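Local structure of polyprenyl synthetase (6KD7) at residues E224-Y238 / K270-A284. The protein probably catalyses magnesium-dependent prenyl transfer, as a geranylgeranyl pyrophosphate synthase. Residues are numbered along the deposited sequence; the frame is centred on the assembly and turned at random.
Sequences EVGGDIRENKKTYLY and KKETVKVFFEQSGGA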
loop_
_atom_site.group_PDB
_atom_site.type_symbol
_atom_site.label_atom_id
_atom_site.label_comp_id
_atom_site.label_asym_id
_atom_site.label_seq_id
_atom_site.Cartn_x
_atom_site.Cartn_y
_atom_site.Cartn_z
ATOM N N GLU A 224 -18.875 -12.409 -16.901
ATOM C CA GLU A 224 -19.624 -12.403 -15.630
ATOM C C GLU A 224 -21.046 -11.944 -15.924
ATOM O O GLU A 224 -21.211 -11.005 -16.669
ATOM C CB GLU A 224 -18.918 -11.421 -14.696
ATOM C CG GLU A 224 -19.823 -10.687 -13.733
ATOM C CD GLU A 224 -19.158 -9.580 -12.933
ATOM O OE1 GLU A 224 -18.109 -9.101 -13.347
ATOM O OE2 GLU A 224 -19.712 -9.206 -11.911
ATOM N N VAL A 225 -22.043 -12.599 -15.357
ATOM C CA VAL A 225 -23.414 -12.075 -15.566
ATOM C C VAL A 225 -23.567 -10.891 -14.609
ATOM O O VAL A 225 -23.196 -11.028 -13.458
ATOM C CB VAL A 225 -24.478 -13.156 -15.328
ATOM C CG1 VAL A 225 -25.875 -12.606 -15.498
ATOM C CG2 VAL A 225 -24.267 -14.336 -16.249
ATOM N N GLY A 226 -24.082 -9.773 -15.095
ATOM C CA GLY A 226 -24.276 -8.562 -14.274
ATOM C C GLY A 226 -23.018 -7.727 -14.037
ATOM O O GLY A 226 -23.072 -6.885 -13.143
ATOM N N GLY A 227 -21.953 -7.882 -14.825
ATOM C CA GLY A 227 -20.738 -7.042 -14.726
ATOM C C GLY A 227 -21.045 -5.570 -14.970
ATOM O O GLY A 227 -20.567 -4.681 -14.231
ATOM N N ASP A 228 -21.857 -5.279 -15.963
ATOM C CA ASP A 228 -22.219 -3.886 -16.243
ATOM C C ASP A 228 -22.960 -3.317 -15.015
ATOM O O ASP A 228 -22.723 -2.136 -14.659
ATOM C CB ASP A 228 -23.038 -3.802 -17.523
ATOM C CG ASP A 228 -22.261 -4.073 -18.798
ATOM O OD1 ASP A 228 -21.030 -4.008 -18.728
ATOM O OD2 ASP A 228 -22.932 -4.317 -19.839
ATOM N N ILE A 229 -23.846 -4.099 -14.413
ATOM C CA ILE A 229 -24.608 -3.665 -13.218
ATOM C C ILE A 229 -23.629 -3.408 -12.056
ATOM O O ILE A 229 -23.623 -2.279 -11.511
ATOM C CB ILE A 229 -25.687 -4.675 -12.840
ATOM C CG1 ILE A 229 -26.812 -4.694 -13.881
ATOM C CG2 ILE A 229 -26.219 -4.275 -11.470
ATOM C CD1 ILE A 229 -27.750 -5.889 -13.789
ATOM N N ARG A 230 -22.789 -4.380 -11.747
ATOM C CA ARG A 230 -21.815 -4.262 -10.653
ATOM C C ARG A 230 -20.963 -2.999 -10.832
ATOM O O ARG A 230 -20.651 -2.329 -9.809
ATOM C CB ARG A 230 -20.942 -5.499 -10.606
ATOM C CG ARG A 230 -19.847 -5.381 -9.560
ATOM C CD ARG A 230 -19.146 -6.707 -9.335
ATOM N NE ARG A 230 -18.417 -7.052 -10.533
ATOM C CZ ARG A 230 -17.346 -6.407 -10.981
ATOM N NH1 ARG A 230 -16.821 -5.375 -10.324
ATOM N NH2 ARG A 230 -16.799 -6.811 -12.110
ATOM N N GLU A 231 -20.583 -2.670 -12.065
ATOM C CA GLU A 231 -19.639 -1.554 -12.334
ATOM C C GLU A 231 -20.416 -0.280 -12.640
ATOM O O GLU A 231 -19.810 0.722 -12.965
ATOM C CB GLU A 231 -18.714 -1.920 -13.483
ATOM C CG GLU A 231 -17.762 -3.045 -13.128
ATOM C CD GLU A 231 -16.686 -3.318 -14.178
ATOM O OE1 GLU A 231 -16.888 -2.936 -15.355
ATOM O OE2 GLU A 231 -15.649 -3.927 -13.822
ATOM N N ASN A 232 -21.735 -0.322 -12.530
ATOM C CA ASN A 232 -22.590 0.852 -12.790
ATOM C C ASN A 232 -22.314 1.401 -14.192
ATOM O O ASN A 232 -22.402 2.622 -14.337
ATOM C CB ASN A 232 -22.409 1.926 -11.700
ATOM C CG ASN A 232 -22.677 1.357 -10.325
ATOM O OD1 ASN A 232 -23.714 0.711 -10.099
ATOM N ND2 ASN A 232 -21.722 1.525 -9.429
ATOM N N LYS A 233 -22.110 0.545 -15.200
ATOM C CA LYS A 233 -21.956 1.021 -16.604
ATOM C C LYS A 233 -23.334 1.402 -17.115
ATOM O O LYS A 233 -24.275 0.589 -17.006
ATOM C CB LYS A 233 -21.331 -0.030 -17.510
ATOM C CG LYS A 233 -19.860 -0.273 -17.240
ATOM C CD LYS A 233 -18.933 0.034 -18.405
ATOM C CE LYS A 233 -17.760 -0.932 -18.454
ATOM N NZ LYS A 233 -16.787 -0.702 -17.352
ATOM N N LYS A 234 -23.466 2.609 -17.616
ATOM C CA LYS A 234 -24.770 3.116 -18.111
ATOM C C LYS A 234 -24.944 2.633 -19.564
ATOM O O LYS A 234 -24.576 3.381 -20.499
ATOM C CB LYS A 234 -24.761 4.641 -17.938
ATOM C CG LYS A 234 -24.882 5.114 -16.486
ATOM C CD LYS A 234 -25.082 6.617 -16.342
ATOM C CE LYS A 234 -23.864 7.425 -16.731
ATOM N NZ LYS A 234 -22.802 7.274 -15.713
ATOM N N THR A 235 -25.363 1.383 -19.733
ATOM C CA THR A 235 -25.540 0.763 -21.067
ATOM C C THR A 235 -26.965 1.015 -21.552
ATOM O O THR A 235 -27.753 1.633 -20.820
ATOM C CB THR A 235 -25.217 -0.722 -21.041
ATOM O OG1 THR A 235 -26.218 -1.389 -20.282
ATOM C CG2 THR A 235 -23.838 -1.033 -20.512
ATOM N N TYR A 236 -27.281 0.554 -22.756
ATOM C CA TYR A 236 -28.596 0.855 -23.368
ATOM C C TYR A 236 -29.695 0.339 -22.444
ATOM O O TYR A 236 -30.694 1.012 -22.282
ATOM C CB TYR A 236 -28.687 0.224 -24.757
ATOM C CG TYR A 236 -29.823 0.730 -25.604
ATOM C CD1 TYR A 236 -29.674 1.850 -26.400
ATOM C CD2 TYR A 236 -31.043 0.086 -25.614
ATOM C CE1 TYR A 236 -30.711 2.324 -27.179
ATOM C CE2 TYR A 236 -32.087 0.539 -26.394
ATOM C CZ TYR A 236 -31.922 1.663 -27.176
ATOM O OH TYR A 236 -32.956 2.106 -27.933
ATOM N N LEU A 237 -29.447 -0.804 -21.820
ATOM C CA LEU A 237 -30.413 -1.450 -20.907
ATOM C C LEU A 237 -30.728 -0.486 -19.754
ATOM O O LEU A 237 -31.898 -0.254 -19.508
ATOM C CB LEU A 237 -29.687 -2.700 -20.411
ATOM C CG LEU A 237 -30.524 -3.843 -19.859
ATOM C CD1 LEU A 237 -31.765 -4.065 -20.695
ATOM C CD2 LEU A 237 -29.688 -5.102 -19.785
ATOM N N TYR A 238 -29.716 0.108 -19.126
ATOM C CA TYR A 238 -29.954 1.073 -18.020
ATOM C C TYR A 238 -30.574 2.379 -18.523
ATOM O O TYR A 238 -31.535 2.834 -17.928
ATOM C CB TYR A 238 -28.652 1.377 -17.280
ATOM C CG TYR A 238 -28.719 2.522 -16.303
ATOM C CD1 TYR A 238 -28.430 3.812 -16.699
ATOM C CD2 TYR A 238 -29.055 2.314 -14.979
ATOM C CE1 TYR A 238 -28.477 4.869 -15.809
ATOM C CE2 TYR A 238 -29.111 3.358 -14.076
ATOM C CZ TYR A 238 -28.820 4.641 -14.494
ATOM O OH TYR A 238 -28.867 5.681 -13.625
ATOM N N LYS A 270 -28.070 -6.820 -5.672
ATOM C CA LYS A 270 -28.151 -5.652 -6.577
ATOM C C LYS A 270 -28.413 -6.153 -8.001
ATOM O O LYS A 270 -29.291 -5.611 -8.653
ATOM C CB LYS A 270 -26.830 -4.880 -6.543
ATOM C CG LYS A 270 -26.776 -3.677 -7.470
ATOM C CD LYS A 270 -25.465 -2.944 -7.459
ATOM C CE LYS A 270 -25.483 -1.717 -8.337
ATOM N NZ LYS A 270 -24.213 -0.972 -8.263
ATOM N N LYS A 271 -27.706 -7.198 -8.424
ATOM C CA LYS A 271 -27.885 -7.736 -9.795
ATOM C C LYS A 271 -29.306 -8.273 -9.977
ATOM O O LYS A 271 -29.937 -7.884 -10.956
ATOM C CB LYS A 271 -26.860 -8.837 -10.059
ATOM C CG LYS A 271 -25.412 -8.378 -10.062
ATOM C CD LYS A 271 -24.442 -9.482 -10.370
ATOM C CE LYS A 271 -23.013 -9.005 -10.452
ATOM N NZ LYS A 271 -22.098 -10.108 -10.800
ATOM N N GLU A 272 -29.813 -9.048 -9.017
ATOM C CA GLU A 272 -31.191 -9.610 -9.131
ATOM C C GLU A 272 -32.190 -8.469 -9.132
ATOM O O GLU A 272 -33.073 -8.441 -10.010
ATOM C CB GLU A 272 -31.471 -10.691 -8.082
ATOM C CG GLU A 272 -30.692 -11.984 -8.341
ATOM C CD GLU A 272 -30.558 -12.417 -9.817
ATOM O OE1 GLU A 272 -31.580 -12.341 -10.590
ATOM O OE2 GLU A 272 -29.418 -12.793 -10.225
ATOM N N THR A 273 -32.009 -7.475 -8.271
ATOM C CA THR A 273 -33.006 -6.392 -8.134
ATOM C C THR A 273 -32.977 -5.507 -9.371
ATOM O O THR A 273 -34.084 -5.134 -9.883
ATOM C CB THR A 273 -32.751 -5.547 -6.881
ATOM O OG1 THR A 273 -32.569 -6.430 -5.774
ATOM C CG2 THR A 273 -33.885 -4.586 -6.643
ATOM N N VAL A 274 -31.772 -5.139 -9.828
ATOM C CA VAL A 274 -31.669 -4.268 -11.037
ATOM C C VAL A 274 -32.210 -5.042 -12.250
ATOM O O VAL A 274 -32.977 -4.455 -13.023
ATOM C CB VAL A 274 -30.238 -3.767 -11.250
ATOM C CG1 VAL A 274 -30.090 -3.081 -12.602
ATOM C CG2 VAL A 274 -29.843 -2.837 -10.119
ATOM N N LYS A 275 -31.861 -6.322 -12.403
ATOM C CA LYS A 275 -32.431 -7.163 -13.505
ATOM C C LYS A 275 -33.957 -7.051 -13.466
ATOM O O LYS A 275 -34.569 -6.699 -14.522
ATOM C CB LYS A 275 -31.902 -8.592 -13.441
ATOM C CG LYS A 275 -30.482 -8.711 -13.978
ATOM C CD LYS A 275 -29.787 -10.003 -13.652
ATOM C CE LYS A 275 -30.529 -11.188 -14.227
ATOM N NZ LYS A 275 -29.598 -12.319 -14.412
ATOM N N VAL A 276 -34.562 -7.153 -12.281
ATOM C CA VAL A 276 -36.050 -7.080 -12.196
ATOM C C VAL A 276 -36.506 -5.692 -12.629
ATOM O O VAL A 276 -37.515 -5.623 -13.369
ATOM C CB VAL A 276 -36.568 -7.468 -10.798
ATOM C CG1 VAL A 276 -38.060 -7.189 -10.683
ATOM C CG2 VAL A 276 -36.231 -8.926 -10.474
ATOM N N PHE A 277 -35.825 -4.627 -12.220
ATOM C CA PHE A 277 -36.201 -3.254 -12.663
ATOM C C PHE A 277 -36.069 -3.122 -14.186
ATOM O O PHE A 277 -36.870 -2.438 -14.830
ATOM C CB PHE A 277 -35.350 -2.177 -11.985
ATOM C CG PHE A 277 -35.797 -1.850 -10.585
ATOM C CD1 PHE A 277 -37.103 -1.448 -10.340
ATOM C CD2 PHE A 277 -34.928 -1.974 -9.511
ATOM C CE1 PHE A 277 -37.519 -1.173 -9.047
ATOM C CE2 PHE A 277 -35.348 -1.690 -8.219
ATOM C CZ PHE A 277 -36.636 -1.285 -7.994
ATOM N N PHE A 278 -35.053 -3.747 -14.759
ATOM C CA PHE A 278 -34.829 -3.709 -16.226
ATOM C C PHE A 278 -36.083 -4.281 -16.920
ATOM O O PHE A 278 -36.569 -3.571 -17.804
ATOM C CB PHE A 278 -33.534 -4.429 -16.612
ATOM C CG PHE A 278 -32.254 -3.686 -16.316
ATOM C CD1 PHE A 278 -32.243 -2.331 -16.055
ATOM C CD2 PHE A 278 -31.039 -4.351 -16.394
ATOM C CE1 PHE A 278 -31.050 -1.665 -15.824
ATOM C CE2 PHE A 278 -29.845 -3.686 -16.189
ATOM C CZ PHE A 278 -29.856 -2.341 -15.900
ATOM N N GLU A 279 -36.588 -5.454 -16.495
ATOM C CA GLU A 279 -37.821 -6.094 -17.054
ATOM C C GLU A 279 -38.989 -5.143 -16.801
ATOM O O GLU A 279 -39.514 -4.555 -17.788
ATOM C CB GLU A 279 -38.105 -7.488 -16.486
ATOM C CG GLU A 279 -36.848 -8.206 -16.074
ATOM C CD GLU A 279 -36.926 -9.692 -15.802
ATOM O OE1 GLU A 279 -37.203 -10.431 -16.753
ATOM O OE2 GLU A 279 -36.633 -10.108 -14.648
ATOM N N GLN A 280 -39.318 -4.904 -15.533
ATOM C CA GLN A 280 -40.568 -4.198 -15.167
ATOM C C GLN A 280 -40.570 -2.801 -15.781
ATOM O O GLN A 280 -41.631 -2.353 -16.121
ATOM C CB GLN A 280 -40.769 -4.148 -13.652
ATOM C CG GLN A 280 -40.999 -5.519 -13.026
ATOM C CD GLN A 280 -41.195 -5.417 -11.530
ATOM O OE1 GLN A 280 -40.952 -4.375 -10.920
ATOM N NE2 GLN A 280 -41.634 -6.510 -10.924
ATOM N N SER A 281 -39.443 -2.125 -15.957
ATOM C CA SER A 281 -39.449 -0.738 -16.482
ATOM C C SER A 281 -39.825 -0.703 -17.966
ATOM O O SER A 281 -40.167 0.384 -18.435
ATOM C CB SER A 281 -38.110 -0.079 -16.293
ATOM O OG SER A 281 -37.102 -0.796 -16.982
ATOM N N GLY A 282 -39.631 -1.793 -18.712
ATOM C CA GLY A 282 -39.714 -1.763 -20.188
ATOM C C GLY A 282 -38.352 -1.639 -20.859
ATOM O O GLY A 282 -38.303 -1.712 -22.093
ATOM N N GLY A 283 -37.283 -1.469 -20.074
ATOM C CA GLY A 283 -35.907 -1.296 -20.567
ATOM C C GLY A 283 -35.413 -2.528 -21.303
ATOM O O GLY A 283 -34.765 -2.355 -22.353
ATOM N N ALA A 284 -35.663 -3.721 -20.772
ATOM C CA ALA A 284 -35.226 -4.988 -21.399
ATOM C C ALA A 284 -35.894 -5.132 -22.780
ATOM O O ALA A 284 -35.198 -5.342 -23.776
ATOM C CB ALA A 284 -35.567 -6.142 -20.508
HETATM O O HOH W 1 -22.115 -2.438 -7.604
#
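Leu237 lays its branch point over one face of the Phe278 ring, a CH-pi contact in which CG stands 3.9 Å from the ring centroid and 25° off its normal. Val274 CG1 sits over the opposite face, toward the rim, so a flat ring is well suited to fill the slot between two branched aliphatic groups. Ile229 is the knob of the interface, set among Lys270, Lys271, Val274 and Phe278. With CG1 beside the backbone N (chi1 -69°) and the chain running on extended, its CD1 comes 3.8 Å from Val274 CG1, tip to tip. Gly283 suits close backbone approach, since a CB there would press on Leu237 O.

These contacts dock the polypeptide following helix 188-215 against helices 264-281 and 283-303 in the all-helical prenyl synthase fold. Helix 188-215 carries the second aspartate-rich motif of the family; its Asp213 bonds the backbone N of Asp228, and its Asp210 that of Tyr236, while the side chain of Leu237 is about 12 Å from a bound magnesium ion.

Further out, Lys270 stretches past Ile229 to give Asn232 OD1 a short 2.5 Å hydrogen bond from NZ. A water accepts from this NZ and donates to Arg230 O. Lys271, its chain extended beyond CG, passes Gly226, where positive phi favours glycine and a CB would strike the lysine chain. Lys271 NZ donates to Val225 O at 3.0 Å, in the carbonyl plane, and makes a salt bridge to Glu224 OE2 at 2.8 Å, on its anti lone pair. Arg230 grips that carboxylate side-on and nearly coplanar, NE to OE2 and NH2 to OE1. A glutamine in place of Glu224 would probably cost Lys271 NZ and Arg230 NE, 4.8 Å apart, the carboxylate they share, Arg230 keeping a longer bridge to Glu231.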